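Local structure of uncharacterized protein Rv3404c/MT3512 (Mycobacterium tuberculosis, 4PZU) at residues A[25-30]-A[79-84]; A[127-132]-A[140-145]; A[144-149]-A[168-173]. The protein is an uncharacterised member of the formyl transferase family, with a mixed-sheet domain and a C-terminal region related to N-formyltransferase dimerization domains. All blocks are in the same frame, centred on the assembly; numbering follows the deposited sequence.

Contact 1 (A[25-30]-A[79-84]); sequences ILILTD and LVLSFH
Ile27 and Phe83 meet on one face of two parallel strands. CG2 of Ile27 lies 3.6 Å from CE1 of Phe83, and the two side chains cross at a slant. The branch gets there because CG2 is anti to the backbone N, which leaves CG1 beside that N (chi1 -68°). Further back on the same face, Ile25 and Leu79 run side by side, with Ile25 CG2 4.0 Å from Leu79 CD2. The other face carries Leu28 and Val80, where Leu28 CD1 is 4.0 Å from Val80 CG1.

Backbone bonds set the parallel register, pairing Ile25 with Leu79 through to Leu28 with Ser82. Leu26 N donates to Leu79 O at 2.9 Å, and Leu81 N donates to Leu26 O at 2.8 Å. Leu28 N and Phe83 N continue the ladder, bonding to Leu81 O and Leu28 O. At the C-terminal end Thr29 OG1 donates to Phe83 O at 2.9 Å, from above the carbonyl plane. Phe83 O also takes a bond from a water, which in turn accepts from Asp30 N.

Helix 32-45 lies against the Ile27 and Phe83 face through Ala38 and Ala34. Ser82, on the other face, bonds through OG to Asn101 OD1 of the next strand. Strand 25-29 sits between 48-51 and 79-83. This is the parallel, helix-covered core of a Rossmann-like alpha/beta sheet, as in the formyl transferase family.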
loop_
_atom_site.group_PDB
_atom_site.type_symbol
_atom_site.label_atom_id
_atom_site.label_comp_id
_atom_site.label_asym_id
_atom_site.label_seq_id
_atom_site.Cartn_x
_atom_site.Cartn_y
_atom_site.Cartn_z
ATOM N N ILE A 25 -18.739 -15.870 -37.198
ATOM C CA ILE A 25 -17.726 -15.070 -36.481
ATOM C C ILE A 25 -16.637 -15.896 -35.805
ATOM O O ILE A 25 -16.913 -16.910 -35.127
ATOM C CB ILE A 25 -18.378 -14.168 -35.418
ATOM C CG1 ILE A 25 -19.552 -13.383 -36.042
ATOM C CG2 ILE A 25 -17.355 -13.218 -34.751
ATOM C CD1 ILE A 25 -20.385 -12.572 -35.044
ATOM N N LEU A 26 -15.401 -15.429 -35.964
ATOM C CA LEU A 26 -14.290 -15.946 -35.181
ATOM C C LEU A 26 -13.885 -14.907 -34.151
ATOM O O LEU A 26 -13.480 -13.797 -34.511
ATOM C CB LEU A 26 -13.082 -16.274 -36.090
ATOM C CG LEU A 26 -11.769 -16.747 -35.427
ATOM C CD1 LEU A 26 -11.894 -18.018 -34.592
ATOM C CD2 LEU A 26 -10.653 -16.894 -36.468
ATOM N N ILE A 27 -13.997 -15.271 -32.879
ATOM C CA ILE A 27 -13.411 -14.478 -31.800
ATOM C C ILE A 27 -12.039 -15.033 -31.434
ATOM O O ILE A 27 -11.845 -16.260 -31.342
ATOM C CB ILE A 27 -14.357 -14.390 -30.582
ATOM C CG1 ILE A 27 -15.588 -13.539 -30.981
ATOM C CG2 ILE A 27 -13.648 -13.769 -29.392
ATOM C CD1 ILE A 27 -16.728 -13.526 -29.978
ATOM N N LEU A 28 -11.065 -14.127 -31.290
ATOM C CA LEU A 28 -9.739 -14.471 -30.750
ATOM C C LEU A 28 -9.476 -13.622 -29.519
ATOM O O LEU A 28 -9.626 -12.390 -29.568
ATOM C CB LEU A 28 -8.641 -14.160 -31.773
ATOM C CG LEU A 28 -8.750 -14.967 -33.056
ATOM C CD1 LEU A 28 -7.950 -14.278 -34.172
ATOM C CD2 LEU A 28 -8.247 -16.394 -32.820
ATOM N N THR A 29 -9.092 -14.260 -28.424
ATOM C CA THR A 29 -8.554 -13.506 -27.299
ATOM C C THR A 29 -7.765 -14.392 -26.380
ATOM O O THR A 29 -8.043 -15.618 -26.281
ATOM C CB THR A 29 -9.645 -12.722 -26.533
ATOM O OG1 THR A 29 -9.034 -11.976 -25.494
ATOM C CG2 THR A 29 -10.723 -13.660 -25.903
ATOM N N ASP A 30 -6.787 -13.786 -25.712
ATOM C CA ASP A 30 -5.976 -14.491 -24.739
ATOM C C ASP A 30 -6.382 -14.074 -23.342
ATOM O O ASP A 30 -5.919 -14.633 -22.330
ATOM C CB ASP A 30 -4.484 -14.232 -24.989
ATOM C CG ASP A 30 -3.928 -15.076 -26.149
ATOM O OD1 ASP A 30 -4.711 -15.766 -26.823
ATOM O OD2 ASP A 30 -2.696 -15.063 -26.390
ATOM N N LEU A 79 -16.414 -12.604 -40.211
ATOM C CA LEU A 79 -15.903 -11.539 -39.357
ATOM C C LEU A 79 -14.936 -12.148 -38.369
ATOM O O LEU A 79 -15.199 -13.241 -37.808
ATOM C CB LEU A 79 -17.046 -10.812 -38.638
ATOM C CG LEU A 79 -16.714 -9.897 -37.447
ATOM C CD1 LEU A 79 -16.175 -8.531 -37.903
ATOM C CD2 LEU A 79 -17.927 -9.672 -36.597
ATOM N N VAL A 80 -13.830 -11.438 -38.152
ATOM C CA VAL A 80 -12.883 -11.779 -37.101
ATOM C C VAL A 80 -12.932 -10.656 -36.076
ATOM O O VAL A 80 -12.696 -9.475 -36.385
ATOM C CB VAL A 80 -11.431 -11.986 -37.616
ATOM C CG1 VAL A 80 -10.510 -12.230 -36.452
ATOM C CG2 VAL A 80 -11.325 -13.189 -38.566
ATOM N N LEU A 81 -13.263 -11.033 -34.850
ATOM C CA LEU A 81 -13.426 -10.066 -33.779
ATOM C C LEU A 81 -12.441 -10.435 -32.656
ATOM O O LEU A 81 -12.602 -11.468 -32.014
ATOM C CB LEU A 81 -14.903 -10.069 -33.287
ATOM C CG LEU A 81 -15.260 -9.192 -32.073
ATOM C CD1 LEU A 81 -14.922 -7.761 -32.421
ATOM C CD2 LEU A 81 -16.737 -9.326 -31.655
ATOM N N SER A 82 -11.409 -9.623 -32.439
ATOM C CA SER A 82 -10.427 -9.948 -31.399
ATOM C C SER A 82 -10.615 -9.062 -30.196
ATOM O O SER A 82 -11.175 -7.962 -30.306
ATOM C CB SER A 82 -8.997 -9.815 -31.950
ATOM O OG SER A 82 -8.777 -8.483 -32.374
ATOM N N PHE A 83 -10.140 -9.516 -29.038
ATOM C CA PHE A 83 -10.220 -8.707 -27.825
ATOM C C PHE A 83 -8.810 -8.595 -27.228
ATOM O O PHE A 83 -8.177 -9.635 -27.009
ATOM C CB PHE A 83 -11.126 -9.396 -26.783
ATOM C CG PHE A 83 -12.597 -9.430 -27.153
ATOM C CD1 PHE A 83 -13.067 -10.299 -28.133
ATOM C CD2 PHE A 83 -13.514 -8.585 -26.505
ATOM C CE1 PHE A 83 -14.400 -10.322 -28.466
ATOM C CE2 PHE A 83 -14.875 -8.604 -26.850
ATOM C CZ PHE A 83 -15.318 -9.471 -27.834
ATOM N N HIS A 84 -8.343 -7.364 -26.957
ATOM C CA HIS A 84 -7.042 -7.126 -26.319
ATOM C C HIS A 84 -5.882 -7.681 -27.169
ATOM O O HIS A 84 -4.858 -8.105 -26.642
ATOM C CB HIS A 84 -6.949 -7.734 -24.886
ATOM C CG HIS A 84 -8.080 -7.368 -23.981
ATOM N ND1 HIS A 84 -8.009 -7.506 -22.609
ATOM C CD2 HIS A 84 -9.319 -6.892 -24.250
ATOM C CE1 HIS A 84 -9.142 -7.105 -22.071
ATOM N NE2 HIS A 84 -9.960 -6.730 -23.048
HETATM O O HOH W 1 -5.865 -11.299 -26.348
#

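Contact 2 (A[127-132]-A[140-145]); sequences GVTIHE and GPIIAQ
Ile130 faces both Ile143 and Ala144 across the hairpin of strands 126-132 and 142-148. Two residues opposite one make a classic beta bulge. Ile130 O accepts from both, from Ile143 N at 2.7 Å and from Ala144 N at 3.2 Å. Both donors are somewhat tilted from the carbonyl plane. In return, Ile130 N gives an almost straight bond to Ala144 O (2.8 Å, 177° at the hydrogen). The chain turns a corner at Ile143.

Beyond the bulge, Ile143 and Glu132 cross at about a right angle. CD1 of Ile143 ends 3.9 Å from CG of Glu132, on the aliphatic part of that side chain. Glu132 also crosses Pro141 nearly at right angles, with its chain extended past CG. Its carboxylate has a partner outside the hairpin, Tyr183 OH, bound by OE2.

The face bearing Thr129 and Ile142 is arranged differently. Their side chains meet at a slant, and Thr129 CG2 is 3.9 Å from Ile142 CG2. The torsion of Thr129 (chi1 -53°) sets that methyl anti to the backbone N and OG1 beside the N. OG1 is bound by Gly105 O and Asn107 N. Thr129 and Gln145 lie alongside each other, pointing the same way.

His131 shares this face, but its ring leads away from the 140-145 segment. Helix 156-180 packs on the other side, where Ile178 touches Ile130 and His174 touches Ala144. Glu132 N donates to Pro141 O at 2.7 Å. The imidazole is held at both nitrogens. His131 NE2 is hydrogen-bonded to Asn101 ND2 on strand 98-103, and His131 ND1 donates to Glu132 O at 3.0 Å, from well above the carbonyl plane.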
loop_
_atom_site.group_PDB
_atom_site.type_symbol
_atom_site.label_atom_id
_atom_site.label_comp_id
_atom_site.label_asym_id
_atom_site.label_seq_id
_atom_site.Cartn_x
_atom_site.Cartn_y
_atom_site.Cartn_z
ATOM N N GLY A 127 -10.196 4.007 -21.308
ATOM C CA GLY A 127 -11.537 3.588 -21.689
ATOM C C GLY A 127 -11.429 2.343 -22.537
ATOM O O GLY A 127 -10.433 1.634 -22.459
ATOM N N VAL A 128 -12.472 2.060 -23.307
ATOM C CA VAL A 128 -12.497 0.887 -24.192
ATOM C C VAL A 128 -12.844 1.387 -25.599
ATOM O O VAL A 128 -13.707 2.277 -25.735
ATOM C CB VAL A 128 -13.583 -0.121 -23.755
ATOM C CG1 VAL A 128 -13.602 -1.322 -24.712
ATOM C CG2 VAL A 128 -13.310 -0.571 -22.332
ATOM N N THR A 129 -12.183 0.824 -26.624
ATOM C CA THR A 129 -12.356 1.264 -28.010
ATOM C C THR A 129 -12.538 0.039 -28.893
ATOM O O THR A 129 -11.771 -0.948 -28.811
ATOM C CB THR A 129 -11.113 2.020 -28.515
ATOM O OG1 THR A 129 -10.790 3.073 -27.610
ATOM C CG2 THR A 129 -11.329 2.582 -29.929
ATOM N N ILE A 130 -13.583 0.070 -29.697
ATOM C CA ILE A 130 -13.843 -1.014 -30.654
ATOM C C ILE A 130 -13.461 -0.391 -31.970
ATOM O O ILE A 130 -13.976 0.674 -32.322
ATOM C CB ILE A 130 -15.338 -1.391 -30.694
ATOM C CG1 ILE A 130 -15.832 -1.777 -29.310
ATOM C CG2 ILE A 130 -15.572 -2.558 -31.664
ATOM C CD1 ILE A 130 -17.324 -2.107 -29.246
ATOM N N HIS A 131 -12.526 -0.996 -32.683
ATOM C CA HIS A 131 -12.034 -0.355 -33.901
ATOM C C HIS A 131 -11.737 -1.380 -34.992
ATOM O O HIS A 131 -11.491 -2.579 -34.707
ATOM C CB HIS A 131 -10.778 0.435 -33.615
ATOM C CG HIS A 131 -9.681 -0.407 -33.061
ATOM N ND1 HIS A 131 -8.669 -0.926 -33.845
ATOM C CD2 HIS A 131 -9.481 -0.891 -31.815
ATOM C CE1 HIS A 131 -7.877 -1.670 -33.097
ATOM N NE2 HIS A 131 -8.338 -1.648 -31.857
ATOM N N GLU A 132 -11.768 -0.900 -36.230
ATOM C CA GLU A 132 -11.318 -1.702 -37.355
ATOM C C GLU A 132 -9.811 -1.901 -37.251
ATOM O O GLU A 132 -9.098 -1.015 -36.798
ATOM C CB GLU A 132 -11.778 -1.084 -38.691
ATOM C CG GLU A 132 -13.307 -1.138 -38.787
ATOM C CD GLU A 132 -13.856 -0.872 -40.169
ATOM O OE1 GLU A 132 -13.427 0.117 -40.786
ATOM O OE2 GLU A 132 -14.750 -1.657 -40.600
ATOM N N GLY A 140 -6.608 2.655 -36.374
ATOM C CA GLY A 140 -7.650 2.206 -37.299
ATOM C C GLY A 140 -9.004 2.762 -36.935
ATOM O O GLY A 140 -9.224 3.145 -35.802
ATOM N N PRO A 141 -9.906 2.844 -37.926
ATOM C CA PRO A 141 -11.144 3.571 -37.697
ATOM C C PRO A 141 -11.942 3.026 -36.507
ATOM O O PRO A 141 -12.120 1.807 -36.352
ATOM C CB PRO A 141 -11.891 3.457 -39.049
ATOM C CG PRO A 141 -10.787 3.290 -40.048
ATOM C CD PRO A 141 -9.716 2.482 -39.346
ATOM N N ILE A 142 -12.392 3.958 -35.677
ATOM C CA ILE A 142 -13.058 3.650 -34.432
ATOM C C ILE A 142 -14.522 3.430 -34.708
ATOM O O ILE A 142 -15.184 4.277 -35.313
ATOM C CB ILE A 142 -12.841 4.797 -33.410
ATOM C CG1 ILE A 142 -11.343 4.889 -33.101
ATOM C CG2 ILE A 142 -13.751 4.609 -32.185
ATOM C CD1 ILE A 142 -10.925 6.025 -32.203
ATOM N N ILE A 143 -15.022 2.279 -34.293
ATOM C CA ILE A 143 -16.447 2.001 -34.403
ATOM C C ILE A 143 -17.219 2.608 -33.218
ATOM O O ILE A 143 -18.274 3.220 -33.397
ATOM C CB ILE A 143 -16.683 0.495 -34.487
ATOM C CG1 ILE A 143 -16.105 -0.025 -35.814
ATOM C CG2 ILE A 143 -18.178 0.166 -34.306
ATOM C CD1 ILE A 143 -15.787 -1.504 -35.783
ATOM N N ALA A 144 -16.695 2.419 -32.006
ATOM C CA ALA A 144 -17.228 3.094 -30.834
ATOM C C ALA A 144 -16.178 3.100 -29.733
ATOM O O ALA A 144 -15.318 2.214 -29.682
ATOM C CB ALA A 144 -18.492 2.401 -30.337
ATOM N N GLN A 145 -16.274 4.083 -28.841
ATOM C CA GLN A 145 -15.449 4.101 -27.634
ATOM C C GLN A 145 -16.195 4.750 -26.482
ATOM O O GLN A 145 -17.178 5.453 -26.696
ATOM C CB GLN A 145 -14.095 4.801 -27.877
ATOM C CG GLN A 145 -14.163 6.250 -28.372
ATOM C CD GLN A 145 -12.786 6.762 -28.799
ATOM O OE1 GLN A 145 -11.763 6.084 -28.586
ATOM N NE2 GLN A 145 -12.741 7.934 -29.380
#

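Contact 3 (A[144-149]-A[168-173]); sequences AQRECA and RELVLE
Arg146 NH2 donates to Glu173 OE1 at 2.8 Å. The bond is nearly straight, with 172° at the hydrogen, and forms a salt bridge. OE1 lies in the guanidinium plane, at its edge. Seen from the glutamate, the donor comes on the syn side of OE1 but 33° out of the carboxylate plane. The two planes are also turned against each other, by 38°.

Leu170 packs on the guanidinium. Its CD1 sits over one face of the group, displaced toward the rim, and is 3.6 Å from Arg146 NH2. The same methyl is 4.0 Å from Arg146 CB, so it touches both ends of the arginine side chain. The two side chains slide past each other in opposite directions. Arg146 starts with CG anti to its N and then bends at chi3, which carries the guanidinium across to the helix.

This is alpha/beta packing. Residues 144-148, on the strand outermost in its sheet within this chain, run roughly antiparallel to helical residues 168-173, their axes 9.2 Å apart. Leu170 is buried and also touches Ile130 of the neighbouring strand. The charged pair lies nearer the surface.

The second methyl of Leu170 meets the strand backbone, with CD2 3.9 Å from Gln145 CA. Ala144 CB is a looser neighbour of Leu170 CD1, at 4.4 Å. Glu169, one turn before Glu173, brings a second negative charge near the arginine. Its OE1 is 4.5 Å from Arg146 NH1, beyond a salt bridge, and could add only a modest attraction.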
loop_
_atom_site.group_PDB
_atom_site.type_symbol
_atom_site.label_atom_id
_atom_site.label_comp_id
_atom_site.label_asym_id
_atom_site.label_seq_id
_atom_site.Cartn_x
_atom_site.Cartn_y
_atom_site.Cartn_z
ATOM N N ALA A 144 -16.695 2.419 -32.006
ATOM C CA ALA A 144 -17.228 3.094 -30.834
ATOM C C ALA A 144 -16.178 3.100 -29.733
ATOM O O ALA A 144 -15.318 2.214 -29.682
ATOM C CB ALA A 144 -18.492 2.401 -30.337
ATOM N N GLN A 145 -16.274 4.083 -28.841
ATOM C CA GLN A 145 -15.449 4.101 -27.634
ATOM C C GLN A 145 -16.195 4.750 -26.482
ATOM O O GLN A 145 -17.178 5.453 -26.696
ATOM C CB GLN A 145 -14.095 4.801 -27.877
ATOM C CG GLN A 145 -14.163 6.250 -28.372
ATOM C CD GLN A 145 -12.786 6.762 -28.799
ATOM O OE1 GLN A 145 -11.763 6.084 -28.586
ATOM N NE2 GLN A 145 -12.741 7.934 -29.380
ATOM N N ARG A 146 -15.716 4.495 -25.261
ATOM C CA ARG A 146 -16.328 5.015 -24.053
ATOM C C ARG A 146 -15.221 5.203 -23.026
ATOM O O ARG A 146 -14.423 4.317 -22.819
ATOM C CB ARG A 146 -17.416 4.056 -23.515
ATOM C CG ARG A 146 -18.216 4.635 -22.326
ATOM C CD ARG A 146 -19.575 3.943 -22.124
ATOM N NE ARG A 146 -20.371 4.065 -23.331
ATOM C CZ ARG A 146 -21.411 3.302 -23.653
ATOM N NH1 ARG A 146 -21.839 2.323 -22.861
ATOM N NH2 ARG A 146 -22.013 3.513 -24.806
ATOM N N GLU A 147 -15.192 6.364 -22.395
ATOM C CA GLU A 147 -14.198 6.710 -21.382
ATOM C C GLU A 147 -14.490 6.066 -20.017
ATOM O O GLU A 147 -15.643 5.794 -19.669
ATOM C CB GLU A 147 -14.156 8.262 -21.241
ATOM C CG GLU A 147 -13.375 8.745 -20.019
ATOM C CD GLU A 147 -12.999 10.211 -20.079
ATOM O OE1 GLU A 147 -13.647 10.962 -20.858
ATOM O OE2 GLU A 147 -12.022 10.580 -19.360
ATOM N N CYS A 148 -13.446 5.837 -19.232
ATOM C CA CYS A 148 -13.607 5.325 -17.887
ATOM C C CYS A 148 -12.911 6.356 -17.003
ATOM O O CYS A 148 -11.745 6.686 -17.259
ATOM C CB CYS A 148 -12.887 3.964 -17.790
ATOM S SG CYS A 148 -12.799 3.304 -16.101
ATOM N N ALA A 149 -13.589 6.903 -16.008
ATOM C CA ALA A 149 -12.944 7.932 -15.182
ATOM C C ALA A 149 -11.851 7.273 -14.290
ATOM O O ALA A 149 -11.909 6.085 -13.975
ATOM C CB ALA A 149 -13.967 8.711 -14.369
ATOM N N ARG A 168 -17.750 -4.943 -21.545
ATOM C CA ARG A 168 -18.938 -5.766 -21.746
ATOM C C ARG A 168 -20.143 -4.879 -22.136
ATOM O O ARG A 168 -20.877 -5.213 -23.076
ATOM C CB ARG A 168 -19.230 -6.596 -20.493
ATOM C CG ARG A 168 -20.549 -7.376 -20.563
ATOM C CD ARG A 168 -20.822 -8.235 -19.299
ATOM N NE ARG A 168 -19.808 -9.312 -19.222
ATOM C CZ ARG A 168 -19.990 -10.569 -19.672
ATOM N NH1 ARG A 168 -21.168 -10.930 -20.211
ATOM N NH2 ARG A 168 -19.009 -11.461 -19.578
ATOM N N GLU A 169 -20.313 -3.752 -21.436
ATOM C CA GLU A 169 -21.384 -2.805 -21.752
ATOM C C GLU A 169 -21.330 -2.338 -23.198
ATOM O O GLU A 169 -22.346 -2.317 -23.882
ATOM C CB GLU A 169 -21.334 -1.558 -20.847
ATOM C CG GLU A 169 -21.635 -1.901 -19.395
ATOM C CD GLU A 169 -21.284 -0.786 -18.399
ATOM O OE1 GLU A 169 -21.333 0.431 -18.827
ATOM O OE2 GLU A 169 -20.952 -1.179 -17.205
ATOM N N LEU A 170 -20.155 -1.908 -23.622
ATOM C CA LEU A 170 -19.988 -1.308 -24.957
ATOM C C LEU A 170 -20.148 -2.369 -26.061
ATOM O O LEU A 170 -20.860 -2.172 -27.035
ATOM C CB LEU A 170 -18.616 -0.621 -25.042
ATOM C CG LEU A 170 -18.350 0.341 -26.218
ATOM C CD1 LEU A 170 -19.238 1.603 -26.110
ATOM C CD2 LEU A 170 -16.874 0.738 -26.230
ATOM N N VAL A 171 -19.507 -3.519 -25.883
ATOM C CA VAL A 171 -19.573 -4.554 -26.900
ATOM C C VAL A 171 -21.018 -5.080 -27.055
ATOM O O VAL A 171 -21.496 -5.281 -28.181
ATOM C CB VAL A 171 -18.586 -5.706 -26.598
ATOM C CG1 VAL A 171 -18.791 -6.864 -27.569
ATOM C CG2 VAL A 171 -17.132 -5.228 -26.684
ATOM N N LEU A 172 -21.718 -5.307 -25.945
ATOM C CA LEU A 172 -23.119 -5.712 -26.038
ATOM C C LEU A 172 -23.939 -4.649 -26.760
ATOM O O LEU A 172 -24.813 -4.995 -27.551
ATOM C CB LEU A 172 -23.739 -6.051 -24.679
ATOM C CG LEU A 172 -23.219 -7.338 -24.018
ATOM C CD1 LEU A 172 -23.610 -7.415 -22.536
ATOM C CD2 LEU A 172 -23.601 -8.597 -24.790
ATOM N N GLU A 173 -23.665 -3.371 -26.479
ATOM C CA GLU A 173 -24.436 -2.307 -27.096
ATOM C C GLU A 173 -24.256 -2.298 -28.627
ATOM O O GLU A 173 -25.226 -2.155 -29.391
ATOM C CB GLU A 173 -24.113 -0.941 -26.468
ATOM C CG GLU A 173 -24.918 0.158 -27.124
ATOM C CD GLU A 173 -24.599 1.551 -26.650
ATOM O OE1 GLU A 173 -24.071 1.722 -25.527
ATOM O OE2 GLU A 173 -24.935 2.490 -27.416
#

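All three contacts reach the same six-stranded mixed sheet. Contact 1 closes first along the chain and joins two of its parallel strands. Contact 2 follows, at the antiparallel edge formed by strands 126-132 and 142-148. Contact 3 begins where contact 2 ends, sharing Ala144 and Gln145, and brings helix 156-180 onto that edge. The centres of contact 1 and contact 2 lie about 14 Å apart. Those of contact 1 and contact 3 are about 17 Å apart, and those of contact 2 and contact 3 about 9 Å. The helix also spans strands of both kinds: Val171 packs on both Phe83 and Ile130. One helix thus covers parallel and antiparallel parts of the sheet.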